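Local coordinates for protein hypoxanthine-guanine-xanthine phosphoribosyltransferase (Tritrichomonas foetus, PDB 1HGX) that salvages host purines by joining guanine, hypoxanthine or xanthine to 5-phospho-alpha-D-ribose 1-diphosphate, yielding GMP, IMP or XMP and releasing diphosphate, at residues I104-L109 with C132-G137; K22-L27 with T54-H59. One frame throughout, in Å; residues are numbered along the deposited sequence.

Contact 1 (I104-L109 with C132-G137). With 5GP (guanosine-5'-monophosphate), chain C.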
ATOM      1  N   ILE A 104     -14.170   3.663   0.518  1.00 11.35           N
ATOM      2  CA  ILE A 104     -15.509   4.205   0.341  1.00  9.40           C
ATOM      3  C   ILE A 104     -16.486   3.575   1.329  1.00 11.77           C
ATOM      4  O   ILE A 104     -16.367   2.399   1.682  1.00 14.84           O
ATOM      5  CB  ILE A 104     -16.015   3.995  -1.116  1.00 12.59           C
ATOM      6  CG1 ILE A 104     -17.363   4.693  -1.341  1.00 12.52           C
ATOM      7  CG2 ILE A 104     -16.135   2.515  -1.438  1.00 14.33           C
ATOM      8  CD1 ILE A 104     -17.764   4.735  -2.793  1.00 10.06           C
ATOM      9  N   ILE A 105     -17.389   4.398   1.845  1.00  9.58           N
ATOM     10  CA  ILE A 105     -18.411   3.944   2.777  1.00 11.05           C
ATOM     11  C   ILE A 105     -19.741   4.009   2.028  1.00 14.73           C
ATOM     12  O   ILE A 105     -20.140   5.071   1.542  1.00 16.74           O
ATOM     13  CB  ILE A 105     -18.432   4.809   4.047  1.00 11.02           C
ATOM     14  CG1 ILE A 105     -17.140   4.556   4.841  1.00 13.36           C
ATOM     15  CG2 ILE A 105     -19.668   4.494   4.902  1.00 11.44           C
ATOM     16  CD1 ILE A 105     -17.013   5.367   6.100  1.00 18.39           C
ATOM     17  N   ASP A 106     -20.362   2.846   1.863  1.00 13.49           N
ATOM     18  CA  ASP A 106     -21.628   2.727   1.159  1.00 14.97           C
ATOM     19  C   ASP A 106     -22.782   2.714   2.170  1.00 14.51           C
ATOM     20  O   ASP A 106     -23.259   3.770   2.570  1.00 13.23           O
ATOM     21  CB  ASP A 106     -21.602   1.454   0.304  1.00 16.91           C
ATOM     22  CG  ASP A 106     -22.769   1.360  -0.664  1.00 21.75           C
ATOM     23  OD1 ASP A 106     -23.740   2.141  -0.564  1.00 18.44           O
ATOM     24  OD2 ASP A 106     -22.709   0.473  -1.541  1.00 25.84           O
ATOM     25  N   THR A 107     -23.228   1.534   2.599  1.00 15.09           N
ATOM     26  CA  THR A 107     -24.324   1.460   3.562  1.00 15.23           C
ATOM     27  C   THR A 107     -23.826   1.683   4.980  1.00 14.54           C
ATOM     28  O   THR A 107     -24.622   1.902   5.897  1.00 15.99           O
ATOM     29  CB  THR A 107     -25.023   0.098   3.523  1.00 18.32           C
ATOM     30  OG1 THR A 107     -24.126  -0.912   4.000  1.00 18.10           O
ATOM     31  CG2 THR A 107     -25.465  -0.240   2.104  1.00 19.74           C
ATOM     32  N   GLY A 108     -22.515   1.574   5.168  1.00 15.19           N
ATOM     33  CA  GLY A 108     -21.941   1.767   6.484  1.00 12.40           C
ATOM     34  C   GLY A 108     -21.767   0.485   7.280  1.00 14.48           C
ATOM     35  O   GLY A 108     -21.155   0.508   8.350  1.00 15.43           O
ATOM     36  N   LEU A 109     -22.263  -0.638   6.766  1.00 15.69           N
ATOM     37  CA  LEU A 109     -22.158  -1.915   7.474  1.00 15.11           C
ATOM     38  C   LEU A 109     -20.720  -2.330   7.805  1.00 14.61           C
ATOM     39  O   LEU A 109     -20.413  -2.648   8.956  1.00 14.46           O
ATOM     40  CB  LEU A 109     -22.847  -3.026   6.685  1.00 16.75           C
ATOM     41  CG  LEU A 109     -22.721  -4.455   7.228  1.00 19.38           C
ATOM     42  CD1 LEU A 109     -23.398  -4.584   8.577  1.00 17.73           C
ATOM     43  CD2 LEU A 109     -23.324  -5.429   6.241  1.00 21.25           C
ATOM     44  N   CYS A 132     -13.869   8.267  -0.056  1.00 12.33           N
ATOM     45  CA  CYS A 132     -15.201   8.612  -0.541  1.00 13.90           C
ATOM     46  C   CYS A 132     -16.321   8.184   0.370  1.00 11.27           C
ATOM     47  O   CYS A 132     -16.205   7.213   1.121  1.00 12.15           O
ATOM     48  CB  CYS A 132     -15.477   7.970  -1.912  1.00 15.05           C
ATOM     49  SG  CYS A 132     -14.482   8.537  -3.285  1.00 16.16           S
ATOM     50  N   ASP A 133     -17.410   8.931   0.299  1.00 12.14           N
ATOM     51  CA  ASP A 133     -18.616   8.603   1.034  1.00 13.60           C
ATOM     52  C   ASP A 133     -19.706   8.588  -0.043  1.00 15.61           C
ATOM     53  O   ASP A 133     -19.958   9.610  -0.683  1.00 14.92           O
ATOM     54  CB  ASP A 133     -18.940   9.655   2.088  1.00 12.59           C
ATOM     55  CG  ASP A 133     -20.181   9.309   2.883  1.00 16.26           C
ATOM     56  OD1 ASP A 133     -20.561   8.119   2.919  1.00 20.08           O
ATOM     57  OD2 ASP A 133     -20.770  10.220   3.485  1.00 18.52           O
ATOM     58  N   LYS A 134     -20.291   7.422  -0.295  1.00 12.90           N
ATOM     59  CA  LYS A 134     -21.341   7.310  -1.301  1.00 17.20           C
ATOM     60  C   LYS A 134     -22.646   7.876  -0.741  1.00 18.52           C
ATOM     61  O   LYS A 134     -23.107   7.468   0.317  1.00 16.38           O
ATOM     62  CB  LYS A 134     -21.530   5.850  -1.721  1.00 16.55           C
ATOM     63  CG  LYS A 134     -22.461   5.693  -2.914  1.00 19.87           C
ATOM     64  CD  LYS A 134     -22.587   4.250  -3.373  1.00 21.63           C
ATOM     65  CE  LYS A 134     -21.292   3.723  -3.937  1.00 19.47           C
ATOM     66  NZ  LYS A 134     -21.492   2.437  -4.651  1.00 17.03           N
ATOM     67  N   ASP A 135     -23.214   8.858  -1.426  1.00 21.96           N
ATOM     68  CA  ASP A 135     -24.456   9.465  -0.973  1.00 27.36           C
ATOM     69  C   ASP A 135     -25.649   8.602  -1.368  1.00 27.23           C
ATOM     70  O   ASP A 135     -26.115   8.649  -2.509  1.00 26.90           O
ATOM     71  CB  ASP A 135     -24.609  10.872  -1.555  1.00 32.59           C
ATOM     72  CG  ASP A 135     -25.803  11.621  -0.987  1.00 35.06           C
ATOM     73  OD1 ASP A 135     -26.430  11.147  -0.010  1.00 35.96           O
ATOM     74  OD2 ASP A 135     -26.102  12.707  -1.520  1.00 39.36           O
ATOM     75  N   ILE A 136     -26.123   7.803  -0.417  1.00 25.63           N
ATOM     76  CA  ILE A 136     -27.262   6.930  -0.641  1.00 25.09           C
ATOM     77  C   ILE A 136     -28.425   7.368   0.249  1.00 26.56           C
ATOM     78  O   ILE A 136     -29.415   6.653   0.394  1.00 28.94           O
ATOM     79  CB  ILE A 136     -26.908   5.456  -0.342  1.00 20.94           C
ATOM     80  CG1 ILE A 136     -26.574   5.278   1.139  1.00 21.17           C
ATOM     81  CG2 ILE A 136     -25.729   5.021  -1.196  1.00 19.29           C
ATOM     82  CD1 ILE A 136     -26.515   3.831   1.585  1.00 20.44           C
ATOM     83  N   GLY A 137     -28.314   8.566   0.810  1.00 28.21           N
ATOM     84  CA  GLY A 137     -29.352   9.066   1.687  1.00 29.17           C
ATOM     85  C   GLY A 137     -29.052   8.591   3.093  1.00 31.45           C
ATOM     86  O   GLY A 137     -27.885   8.544   3.495  1.00 31.19           O
TER
HETATM   87  P   5GP C 600     -20.732  -0.897   3.011  1.00 13.99           P
HETATM   88  O1P 5GP C 600     -20.486   0.489   3.464  1.00 15.37           O
HETATM   89  O2P 5GP C 600     -20.469  -1.889   4.056  1.00 16.67           O
HETATM   90  O3P 5GP C 600     -22.050  -1.017   2.359  1.00 16.13           O
HETATM   91  O5' 5GP C 600     -19.785  -1.110   1.791  1.00 15.36           O
HETATM   92  C5' 5GP C 600     -18.461  -0.607   1.674  1.00 16.91           C
HETATM   93  C4' 5GP C 600     -17.629  -1.663   1.066  1.00 22.03           C
HETATM   94  O4' 5GP C 600     -18.001  -1.972  -0.288  1.00 22.33           O
HETATM   95  C3' 5GP C 600     -16.185  -1.271   1.031  1.00 25.87           C
HETATM   96  O3' 5GP C 600     -15.468  -2.500   1.044  1.00 32.08           O
HETATM   97  C2' 5GP C 600     -16.110  -0.678  -0.322  1.00 25.01           C
HETATM   98  O2' 5GP C 600     -14.772  -0.721  -0.795  1.00 29.54           O
HETATM   99  C1' 5GP C 600     -17.026  -1.513  -1.218  1.00 22.31           C
HETATM  100  N9  5GP C 600     -17.710  -0.621  -2.233  1.00 21.65           N
HETATM  101  C8  5GP C 600     -18.819   0.181  -2.005  1.00 21.07           C
HETATM  102  N7  5GP C 600     -19.180   0.904  -3.035  1.00 19.13           N
HETATM  103  C5  5GP C 600     -18.252   0.598  -4.033  1.00 18.56           C
HETATM  104  C6  5GP C 600     -18.086   1.185  -5.328  1.00 18.25           C
HETATM  105  O6  5GP C 600     -18.841   1.975  -5.895  1.00 16.34           O
HETATM  106  N1  5GP C 600     -16.922   0.770  -5.960  1.00 19.65           N
HETATM  107  C2  5GP C 600     -16.011  -0.131  -5.418  1.00 21.74           C
HETATM  108  N2  5GP C 600     -15.004  -0.518  -6.204  1.00 19.06           N
HETATM  109  N3  5GP C 600     -16.176  -0.720  -4.208  1.00 21.32           N
HETATM  110  C4  5GP C 600     -17.305  -0.290  -3.545  1.00 21.23           C
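K134 runs alongside D106, both side chains pointing the same way, and its CD packs 3.7 Å from D106 OD1. A bend at chi3 (-67°) in the otherwise extended lysine brings NZ to the guanine of GMP, where it donates to O6 (3.0 Å) and N7 (3.2 Å), and to R155 O. A long, flexible cation suits this place, reaching from strand to base; its charge should steady O6, shared by the 6-oxopurines. D106, by similarity the proton acceptor, has CG anti to its backbone N, and OD2 forms a long salt bridge with K134 NZ (3.9 Å) and lies equally far from N7. I104 lays CG1 on C132 CB (3.8 Å) and sends CG2 against the ribose C2'. The strands run parallel: I105 N donates to C132 O, and the straighter bond, K134 N to I105 O (3.0 Å, 158°), lies in the carbonyl plane. I136 CD1 touches D106 O, which K139 NZ also binds. The phosphate is gripped by the backbone N of D106, T107 and G108 and by T107 OG1, 2.6 Å from O3P; G108 has a positive phi (94°) suiting glycine. This is the phosphate-binding loop of type I phosphoribosyltransferases, beside the purine pocket.

Contact 2 (K22-L27 with T54-H59)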
ATOM      1  N   LYS A  22      -4.942  17.388  -4.733  1.00 15.87           N
ATOM      2  CA  LYS A  22      -5.198  18.603  -3.985  1.00 16.01           C
ATOM      3  C   LYS A  22      -5.913  18.221  -2.678  1.00 17.78           C
ATOM      4  O   LYS A  22      -5.545  18.681  -1.590  1.00 18.46           O
ATOM      5  CB  LYS A  22      -6.073  19.531  -4.820  1.00 14.75           C
ATOM      6  CG  LYS A  22      -6.560  20.769  -4.112  1.00 15.20           C
ATOM      7  CD  LYS A  22      -7.341  21.633  -5.081  1.00 20.85           C
ATOM      8  CE  LYS A  22      -7.884  22.869  -4.409  1.00 25.10           C
ATOM      9  NZ  LYS A  22      -8.951  22.530  -3.437  1.00 24.94           N
ATOM     10  N   ARG A  23      -6.916  17.358  -2.784  1.00 15.63           N
ATOM     11  CA  ARG A  23      -7.674  16.925  -1.613  1.00 16.70           C
ATOM     12  C   ARG A  23      -6.783  16.203  -0.597  1.00 16.38           C
ATOM     13  O   ARG A  23      -6.903  16.400   0.614  1.00 15.87           O
ATOM     14  CB  ARG A  23      -8.816  15.998  -2.035  1.00 13.98           C
ATOM     15  CG  ARG A  23      -9.784  15.684  -0.906  1.00 13.88           C
ATOM     16  CD  ARG A  23     -10.529  16.940  -0.479  1.00 14.62           C
ATOM     17  NE  ARG A  23     -11.345  16.704   0.704  1.00 15.41           N
ATOM     18  CZ  ARG A  23     -11.231  17.379   1.839  1.00 16.30           C
ATOM     19  NH1 ARG A  23     -10.332  18.346   1.955  1.00 16.78           N
ATOM     20  NH2 ARG A  23     -11.996  17.059   2.872  1.00 15.07           N
ATOM     21  N   ILE A  24      -5.909  15.343  -1.098  1.00 14.92           N
ATOM     22  CA  ILE A  24      -4.996  14.605  -0.239  1.00 18.16           C
ATOM     23  C   ILE A  24      -4.087  15.558   0.534  1.00 17.62           C
ATOM     24  O   ILE A  24      -3.836  15.346   1.721  1.00 17.43           O
ATOM     25  CB  ILE A  24      -4.176  13.589  -1.061  1.00 19.52           C
ATOM     26  CG1 ILE A  24      -5.076  12.409  -1.436  1.00 20.28           C
ATOM     27  CG2 ILE A  24      -2.943  13.106  -0.279  1.00 21.69           C
ATOM     28  CD1 ILE A  24      -4.367  11.333  -2.183  1.00 25.02           C
ATOM     29  N   ARG A  25      -3.607  16.616  -0.118  1.00 16.62           N
ATOM     30  CA  ARG A  25      -2.748  17.577   0.569  1.00 16.68           C
ATOM     31  C   ARG A  25      -3.550  18.257   1.661  1.00 15.93           C
ATOM     32  O   ARG A  25      -3.034  18.493   2.746  1.00 16.40           O
ATOM     33  CB  ARG A  25      -2.193  18.623  -0.399  1.00 21.21           C
ATOM     34  CG  ARG A  25      -1.137  18.092  -1.353  1.00 27.96           C
ATOM     35  CD  ARG A  25      -0.411  19.226  -2.082  1.00 31.33           C
ATOM     36  NE  ARG A  25      -1.280  19.960  -3.000  1.00 37.33           N
ATOM     37  CZ  ARG A  25      -1.441  19.650  -4.286  1.00 37.46           C
ATOM     38  NH1 ARG A  25      -0.790  18.622  -4.812  1.00 41.18           N
ATOM     39  NH2 ARG A  25      -2.265  20.359  -5.044  1.00 37.37           N
ATOM     40  N   GLU A  26      -4.816  18.558   1.373  1.00 15.42           N
ATOM     41  CA  GLU A  26      -5.705  19.204   2.347  1.00 16.17           C
ATOM     42  C   GLU A  26      -5.952  18.292   3.549  1.00 18.29           C
ATOM     43  O   GLU A  26      -5.909  18.740   4.702  1.00 15.54           O
ATOM     44  CB  GLU A  26      -7.049  19.564   1.701  1.00 17.76           C
ATOM     45  CG  GLU A  26      -6.943  20.632   0.622  1.00 16.24           C
ATOM     46  CD  GLU A  26      -8.233  20.851  -0.144  1.00 19.77           C
ATOM     47  OE1 GLU A  26      -9.147  20.006  -0.076  1.00 20.23           O
ATOM     48  OE2 GLU A  26      -8.327  21.872  -0.845  1.00 23.31           O
ATOM     49  N   LEU A  27      -6.219  17.016   3.274  1.00 18.15           N
ATOM     50  CA  LEU A  27      -6.455  16.035   4.331  1.00 17.86           C
ATOM     51  C   LEU A  27      -5.207  15.845   5.184  1.00 16.87           C
ATOM     52  O   LEU A  27      -5.288  15.847   6.411  1.00 17.16           O
ATOM     53  CB  LEU A  27      -6.900  14.694   3.741  1.00 13.43           C
ATOM     54  CG  LEU A  27      -8.347  14.657   3.243  1.00 17.51           C
ATOM     55  CD1 LEU A  27      -8.640  13.332   2.556  1.00 16.39           C
ATOM     56  CD2 LEU A  27      -9.293  14.895   4.416  1.00 14.52           C
ATOM     57  N   THR A  54      -1.141   5.276   0.789  1.00  8.78           N
ATOM     58  CA  THR A  54       0.252   5.609   0.527  1.00  9.99           C
ATOM     59  C   THR A  54       0.425   7.070   0.110  1.00 10.37           C
ATOM     60  O   THR A  54       1.421   7.700   0.469  1.00 10.62           O
ATOM     61  CB  THR A  54       0.869   4.681  -0.524  1.00 13.87           C
ATOM     62  OG1 THR A  54       0.140   4.801  -1.745  1.00 22.74           O
ATOM     63  CG2 THR A  54       0.826   3.232  -0.042  1.00 12.08           C
ATOM     64  N   ASP A  55      -0.534   7.615  -0.636  1.00 10.39           N
ATOM     65  CA  ASP A  55      -0.440   9.017  -1.055  1.00 13.77           C
ATOM     66  C   ASP A  55      -0.510   9.955   0.141  1.00 13.89           C
ATOM     67  O   ASP A  55       0.198  10.967   0.185  1.00 14.90           O
ATOM     68  CB  ASP A  55      -1.514   9.369  -2.085  1.00 15.83           C
ATOM     69  CG  ASP A  55      -1.103   8.996  -3.507  1.00 20.48           C
ATOM     70  OD1 ASP A  55       0.085   8.675  -3.734  1.00 22.90           O
ATOM     71  OD2 ASP A  55      -1.965   9.020  -4.408  1.00 24.18           O
ATOM     72  N   LEU A  56      -1.337   9.598   1.120  1.00 14.03           N
ATOM     73  CA  LEU A  56      -1.478  10.379   2.341  1.00 15.20           C
ATOM     74  C   LEU A  56      -0.176  10.331   3.129  1.00 16.68           C
ATOM     75  O   LEU A  56       0.321  11.370   3.583  1.00 17.65           O
ATOM     76  CB  LEU A  56      -2.583   9.814   3.240  1.00 18.55           C
ATOM     77  CG  LEU A  56      -4.036  10.264   3.103  1.00 26.26           C
ATOM     78  CD1 LEU A  56      -4.835   9.520   4.162  1.00 25.93           C
ATOM     79  CD2 LEU A  56      -4.187  11.780   3.299  1.00 22.99           C
ATOM     80  N   LEU A  57       0.349   9.119   3.318  1.00 14.29           N
ATOM     81  CA  LEU A  57       1.586   8.917   4.071  1.00 15.69           C
ATOM     82  C   LEU A  57       2.779   9.672   3.489  1.00 17.58           C
ATOM     83  O   LEU A  57       3.708  10.017   4.214  1.00 18.50           O
ATOM     84  CB  LEU A  57       1.905   7.429   4.206  1.00 13.74           C
ATOM     85  CG  LEU A  57       1.462   6.731   5.501  1.00 17.21           C
ATOM     86  CD1 LEU A  57       0.012   7.020   5.841  1.00 17.63           C
ATOM     87  CD2 LEU A  57       1.704   5.240   5.370  1.00 16.40           C
ATOM     88  N   LYS A  58       2.748   9.944   2.187  1.00 15.44           N
ATOM     89  CA  LYS A  58       3.830  10.688   1.548  1.00 17.22           C
ATOM     90  C   LYS A  58       3.803  12.153   1.983  1.00 18.16           C
ATOM     91  O   LYS A  58       4.745  12.903   1.731  1.00 19.04           O
ATOM     92  CB  LYS A  58       3.725  10.601   0.028  1.00 14.31           C
ATOM     93  CG  LYS A  58       4.085   9.253  -0.519  1.00 17.55           C
ATOM     94  CD  LYS A  58       3.727   9.174  -1.973  1.00 20.96           C
ATOM     95  CE  LYS A  58       3.991   7.788  -2.516  1.00 23.04           C
ATOM     96  NZ  LYS A  58       3.375   7.651  -3.859  1.00 30.96           N
ATOM     97  N   HIS A  59       2.711  12.558   2.620  1.00 16.51           N
ATOM     98  CA  HIS A  59       2.554  13.924   3.089  1.00 17.06           C
ATOM     99  C   HIS A  59       2.574  14.040   4.595  1.00 17.36           C
ATOM    100  O   HIS A  59       2.375  15.124   5.123  1.00 21.98           O
ATOM    101  CB  HIS A  59       1.242  14.509   2.571  1.00 19.66           C
ATOM    102  CG  HIS A  59       1.187  14.627   1.084  1.00 23.03           C
ATOM    103  ND1 HIS A  59       0.829  13.578   0.268  1.00 25.89           N
ATOM    104  CD2 HIS A  59       1.497  15.656   0.261  1.00 28.24           C
ATOM    105  CE1 HIS A  59       0.921  13.950  -0.993  1.00 29.64           C
ATOM    106  NE2 HIS A  59       1.323  15.208  -1.028  1.00 30.52           N
TER
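Two helices of the phosphoribosyltransferase fold, 17-35 and 50-57, meet here in a helix-helix packing that is apolar at its centre, with no hydrogen bond between 22-27 and 54-59. I24, buried and directed at the other helix, does most of the work with its two branches. Its CG1 lies anti to the carbonyl carbon (chi1 -74°), and CD1 at the end of that arm rests 3.5 Å from D55 CB; CG2 turns toward D55 O and comes 3.8 Å from H59 ND1. A beta-branched side chain suits this spot because it can fill two directions at once. L56 answers from the second helix with a single methyl: CD2 reaches the I24 carbonyl O and lies 4.0 Å from L27 CB, so one leucine branch bridges successive turns of helix 17-35. L31 and F52 extend this apolar layer.

The carboxylate of D55 is held on several sides. OD2 accepts from Q21 NE2, one turn before I24 on helix 17-35, and bonds Y160 OH, while OD1 forms a salt bridge with K58 of the second subunit, so the helix that packs on I24 also serves the dimer contact, where T54 OG1 meets T54 OG1 of that subunit.

H59 closes the more exposed margin, crossing I24 at about a right angle, with R25 CG 3.8 Å from its NE2. Its rotation is fixed by a backbone oxygen four residues earlier: ND1 donates to D55 O at 2.7 Å, the oxygen lying almost in the ring plane and the nitrogen in the carbonyl plane.

Contact 1 and contact 2 lie on opposite sides of the chain's centre, their own centres 21 Å apart and their nearest atoms about 8 Å apart, without touching. Along the chain they follow one another, the helix pair 22-27 with 54-59 closing before 104-109 begins. Strand 147-152 connects them: V152 is packed by I104 and K134 of contact 1, whereas R23 and L27 of contact 2 lie against F150 and Y147. Contact 1 binds the nucleotide directly, with D103, T110 and I157 completing the site. Contact 2 stands back from it, with the L56 side chain about 10 Å from that of E102 in the GMP site, and its second helix faces the other subunit of the homodimer.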